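Local coordinates for protein SusD homolog (Bacteroides thetaiotaomicron VPI-5482, PDB 3FDH) that probably binds glycans at the outer membrane, as a SusD/RagB-family lipoprotein thought to help deliver sugars to a partner transporter, at residues E113-A117 with Y164-A168; C120-D125 with I157-I161. All coordinates share one frame; numbering follows the deposited sequence.

Contact 1: residues E113-A117 with Y164-A168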
loop_
_atom_site.group_PDB
_atom_site.type_symbol
_atom_site.label_atom_id
_atom_site.label_comp_id
_atom_site.label_asym_id
_atom_site.label_seq_id
_atom_site.Cartn_x
_atom_site.Cartn_y
_atom_site.Cartn_z
ATOM N N GLU A 113 9.406 3.464 16.885
ATOM C CA GLU A 113 10.439 2.684 16.180
ATOM C C GLU A 113 9.800 1.954 15.009
ATOM O O GLU A 113 10.357 1.881 13.911
ATOM C CB GLU A 113 11.164 1.723 17.134
ATOM C CG GLU A 113 12.197 2.473 17.974
ATOM C CD GLU A 113 12.697 1.740 19.219
ATOM O OE1 GLU A 113 11.999 0.840 19.717
ATOM O OE2 GLU A 113 13.781 2.122 19.733
ATOM N N VAL A 114 8.588 1.491 15.235
ATOM C CA VAL A 114 7.813 0.844 14.178
ATOM C C VAL A 114 7.474 1.879 13.073
ATOM O O VAL A 114 7.561 1.612 11.873
ATOM C CB VAL A 114 6.521 0.175 14.730
ATOM C CG1 VAL A 114 5.582 -0.303 13.551
ATOM C CG2 VAL A 114 6.879 -0.991 15.663
HETATM N N MSE A 115 7.118 3.087 13.475
HETATM C CA MSE A 115 6.771 4.086 12.458
HETATM C C MSE A 115 8.013 4.518 11.722
HETATM O O MSE A 115 7.949 4.888 10.551
HETATM C CB MSE A 115 6.083 5.318 13.042
HETATM C CG MSE A 115 4.727 5.070 13.666
HETATM SE SE MSE A 115 3.465 4.841 12.249
HETATM C CE MSE A 115 3.315 2.954 12.133
ATOM N N ALA A 116 9.146 4.462 12.409
ATOM C CA ALA A 116 10.424 4.884 11.784
ATOM C C ALA A 116 10.751 3.856 10.690
ATOM O O ALA A 116 11.152 4.194 9.584
ATOM C CB ALA A 116 11.544 4.967 12.802
ATOM N N ALA A 117 10.561 2.593 11.043
ATOM C CA ALA A 117 10.840 1.489 10.140
ATOM C C ALA A 117 9.958 1.614 8.923
ATOM O O ALA A 117 10.392 1.440 7.787
ATOM C CB ALA A 117 10.597 0.131 10.834
ATOM N N TYR A 164 15.261 -1.232 13.517
ATOM C CA TYR A 164 14.185 -0.507 14.177
ATOM C C TYR A 164 13.113 -1.451 14.694
ATOM O O TYR A 164 12.566 -1.271 15.785
ATOM C CB TYR A 164 13.541 0.553 13.286
ATOM C CG TYR A 164 14.245 1.903 13.307
ATOM C CD1 TYR A 164 14.588 2.510 14.493
ATOM C CD2 TYR A 164 14.484 2.601 12.128
ATOM C CE1 TYR A 164 15.209 3.747 14.503
ATOM C CE2 TYR A 164 15.098 3.846 12.129
ATOM C CZ TYR A 164 15.456 4.412 13.311
ATOM O OH TYR A 164 16.081 5.649 13.310
ATOM N N LEU A 165 12.813 -2.471 13.902
ATOM C CA LEU A 165 11.738 -3.417 14.242
ATOM C C LEU A 165 12.189 -4.275 15.416
ATOM O O LEU A 165 11.429 -4.541 16.345
ATOM C CB LEU A 165 11.323 -4.284 13.040
ATOM C CG LEU A 165 10.552 -3.520 11.936
ATOM C CD1 LEU A 165 10.269 -4.392 10.715
ATOM C CD2 LEU A 165 9.255 -2.915 12.523
ATOM N N ASP A 166 13.457 -4.636 15.413
ATOM C CA ASP A 166 13.975 -5.452 16.519
ATOM C C ASP A 166 13.944 -4.637 17.795
ATOM O O ASP A 166 13.582 -5.132 18.865
ATOM C CB ASP A 166 15.367 -5.978 16.219
ATOM C CG ASP A 166 15.360 -7.082 15.187
ATOM O OD1 ASP A 166 14.312 -7.750 14.997
ATOM O OD2 ASP A 166 16.428 -7.276 14.577
ATOM N N ASP A 167 14.293 -3.364 17.672
ATOM C CA ASP A 167 14.294 -2.459 18.838
ATOM C C ASP A 167 12.878 -2.376 19.357
ATOM O O ASP A 167 12.609 -2.470 20.545
ATOM C CB ASP A 167 14.734 -1.053 18.463
ATOM C CG ASP A 167 16.217 -0.946 18.166
ATOM O OD1 ASP A 167 16.964 -1.898 18.458
ATOM O OD2 ASP A 167 16.637 0.108 17.635
ATOM N N ALA A 168 11.981 -2.156 18.412
ATOM C CA ALA A 168 10.551 -2.076 18.711
ATOM C C ALA A 168 10.026 -3.310 19.450
ATOM O O ALA A 168 9.272 -3.214 20.432
ATOM C CB ALA A 168 9.743 -1.872 17.420
HETATM O O HOH W 1 15.553 2.651 17.901
#
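Ala116 sets its methyl squarely over one face of the Tyr164 ring, a CH-pi contact with CB 3.8 Å from the centroid and 11° off the ring normal. Next to it, the Ala117 methyl meets Leu165 CD2 at 3.7 Å and the CB of Tyr164. With CG1 anti to the backbone N (chi1 170°), Val114 turns CG2 toward Ala168, where it meets CB at 3.5 Å, tighter than usual for two carbons. Glu113, extended beyond CG, crosses the Asp167 side chain at about a right angle, and Asp167 CB lies against its carboxylate. There Glu113 OE2 and Asp167 OD2 stand 4.1 Å apart. One water donates to both oxygens, its O 2.6 Å from Glu113 OE2, which probably eases the repulsion of like charges. With an alanine here in place of Glu113, the bridging water would probably lose one acceptor and Asn171 its partner at OE1. Further out, Arg90 of helix 76-95 holds the Tyr164 hydroxyl, while helix 191-208 covers Val114 and Leu165. The small alanines let the axes of the two short segments approach to 8.2 Å at 164°, and antiparallel helix pairing of this kind is consistent with the TPR-related fold of the SusD family.

Contact 2: residues C120-D125 with I157-I161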
loop_
_atom_site.group_PDB
_atom_site.type_symbol
_atom_site.label_atom_id
_atom_site.label_comp_id
_atom_site.label_asym_id
_atom_site.label_seq_id
_atom_site.Cartn_x
_atom_site.Cartn_y
_atom_site.Cartn_z
ATOM N N CYS A 120 11.030 4.460 6.685
ATOM C CA CYS A 120 12.299 4.159 6.016
ATOM C C CYS A 120 12.049 3.253 4.847
ATOM O O CYS A 120 12.685 3.358 3.795
ATOM C CB CYS A 120 13.297 3.483 6.955
ATOM S SG CYS A 120 14.060 4.634 8.159
ATOM N N ALA A 121 11.108 2.358 5.034
ATOM C CA ALA A 121 10.760 1.381 3.985
ATOM C C ALA A 121 10.137 2.085 2.795
ATOM O O ALA A 121 10.407 1.754 1.636
ATOM C CB ALA A 121 9.806 0.336 4.532
ATOM N N LEU A 122 9.284 3.059 3.073
ATOM C CA LEU A 122 8.638 3.812 1.956
ATOM C C LEU A 122 9.731 4.506 1.168
ATOM O O LEU A 122 9.748 4.557 -0.056
ATOM C CB LEU A 122 7.576 4.805 2.480
ATOM C CG LEU A 122 6.274 4.202 3.018
ATOM C CD1 LEU A 122 5.452 5.255 3.780
ATOM C CD2 LEU A 122 5.450 3.559 1.897
ATOM N N ILE A 123 10.708 5.004 1.891
ATOM C CA ILE A 123 11.807 5.693 1.228
ATOM C C ILE A 123 12.549 4.709 0.331
ATOM O O ILE A 123 12.814 4.941 -0.866
ATOM C CB ILE A 123 12.825 6.299 2.238
ATOM C CG1 ILE A 123 12.242 7.525 2.951
ATOM C CG2 ILE A 123 14.078 6.757 1.522
ATOM C CD1 ILE A 123 13.142 8.080 4.052
ATOM N N ALA A 124 12.939 3.619 0.959
ATOM C CA ALA A 124 13.763 2.624 0.283
ATOM C C ALA A 124 13.015 1.999 -0.868
ATOM O O ALA A 124 13.547 1.820 -1.935
ATOM C CB ALA A 124 14.283 1.551 1.278
ATOM N N ASP A 125 11.759 1.674 -0.651
ATOM C CA ASP A 125 10.967 0.969 -1.688
ATOM C C ASP A 125 10.684 1.807 -2.922
ATOM O O ASP A 125 10.743 1.321 -4.090
ATOM C CB ASP A 125 9.667 0.454 -1.113
ATOM C CG ASP A 125 9.892 -0.673 -0.188
ATOM O OD1 ASP A 125 10.987 -1.293 -0.226
ATOM O OD2 ASP A 125 8.973 -0.915 0.616
ATOM N N ILE A 157 19.526 0.832 4.096
ATOM C CA ILE A 157 18.278 1.359 4.659
ATOM C C ILE A 157 17.525 0.179 5.257
ATOM O O ILE A 157 17.001 0.245 6.374
ATOM C CB ILE A 157 17.428 2.146 3.617
ATOM C CG1 ILE A 157 18.170 3.394 3.118
ATOM C CG2 ILE A 157 16.041 2.545 4.276
ATOM C CD1 ILE A 157 17.476 4.131 1.962
ATOM N N TYR A 158 17.496 -0.934 4.532
ATOM C CA TYR A 158 16.800 -2.141 5.020
ATOM C C TYR A 158 17.415 -2.695 6.312
ATOM O O TYR A 158 16.698 -3.175 7.205
ATOM C CB TYR A 158 16.583 -3.224 3.955
ATOM C CG TYR A 158 15.170 -3.093 3.374
ATOM C CD1 TYR A 158 14.894 -2.270 2.314
ATOM C CD2 TYR A 158 14.120 -3.719 3.972
ATOM C CE1 TYR A 158 13.617 -2.125 1.832
ATOM C CE2 TYR A 158 12.832 -3.561 3.525
ATOM C CZ TYR A 158 12.583 -2.769 2.440
ATOM O OH TYR A 158 11.296 -2.648 1.987
ATOM N N THR A 159 18.729 -2.582 6.442
ATOM C CA THR A 159 19.361 -3.010 7.672
ATOM C C THR A 159 18.816 -2.149 8.817
ATOM O O THR A 159 18.562 -2.642 9.901
ATOM C CB THR A 159 20.879 -2.878 7.613
ATOM O OG1 THR A 159 21.376 -3.813 6.645
ATOM C CG2 THR A 159 21.490 -3.186 8.980
ATOM N N GLN A 160 18.609 -0.866 8.540
ATOM C CA GLN A 160 18.113 0.084 9.545
ATOM C C GLN A 160 16.672 -0.202 9.869
ATOM O O GLN A 160 16.229 -0.118 11.006
ATOM C CB GLN A 160 18.274 1.535 9.090
ATOM C CG GLN A 160 19.716 1.942 8.937
ATOM C CD GLN A 160 19.897 3.315 8.281
ATOM O OE1 GLN A 160 19.616 4.361 8.883
ATOM N NE2 GLN A 160 20.458 3.312 7.073
ATOM N N ILE A 161 15.958 -0.629 8.853
ATOM C CA ILE A 161 14.544 -0.958 8.997
ATOM C C ILE A 161 14.356 -2.133 9.952
ATOM O O ILE A 161 13.569 -2.085 10.923
ATOM C CB ILE A 161 13.914 -1.275 7.635
ATOM C CG1 ILE A 161 13.826 0.014 6.819
ATOM C CG2 ILE A 161 12.554 -1.902 7.790
ATOM C CD1 ILE A 161 13.522 -0.185 5.326
#
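Tyr158 reaches across to Asp125 with the one direct hydrogen bond between these segments, OH to OD1 at 2.6 Å. The hydroxyl donates to the syn lone pair of OD1, which lies at the ring edge near its plane, and carboxylate and ring planes are turned 32° apart. The acid has further partners: Arg208 forms a salt bridge with OD2 and Trp494 bonds to OD1, so the charge of this buried carboxylate is probably balanced and its rotation restricted. Apolar contacts fill the rest. Ile161 CD1 is sandwiched between Ala121, whose CA is 3.4 Å away, and one face of the Tyr158 ring on its own helix. Ile161 CG1 touches Cys120 CB at 3.5 Å. One turn earlier, Ile157 has CG1 beside the backbone N (chi1 -63°), which leaves CG2 anti to that N and facing Ala124, 3.6 Å from its CB. The small Ala124 side chain also meets Tyr158 CE1 at 3.8 Å. Apart from these apolar pairs, Ile157 CG2 rests against the Cys120 carbonyl oxygen. Around this antiparallel pair, helix 76-95 packs on Cys120 and Ile123, helix 191-208 brings Tyr205 onto Ala121 and Ile161, and helix 431-443 lies beside Leu122 and Asp125.

In the fold
Two levels of a single antiparallel helix pair show a helical hairpin held together at successive heights. From the N terminus, the chain passes helices 21-37 and 76-95 before entering helix 106-127, which supplies 113-117 and then 120-125. It continues through short strands 130-131 and 151-152 and returns along helix 154-171, where 157-161 comes before 164-168. Contact 2 therefore closes the inner loop, with 31 residues between its segments, and nests within the 46-residue loop of contact 1. Their centres lie 11 Å apart, and they touch where Ala117 packs on Ile161 and Tyr164 on Cys120. Helices 76-95 and 191-208 flank both levels, joining the hairpin to its neighbours in chain order.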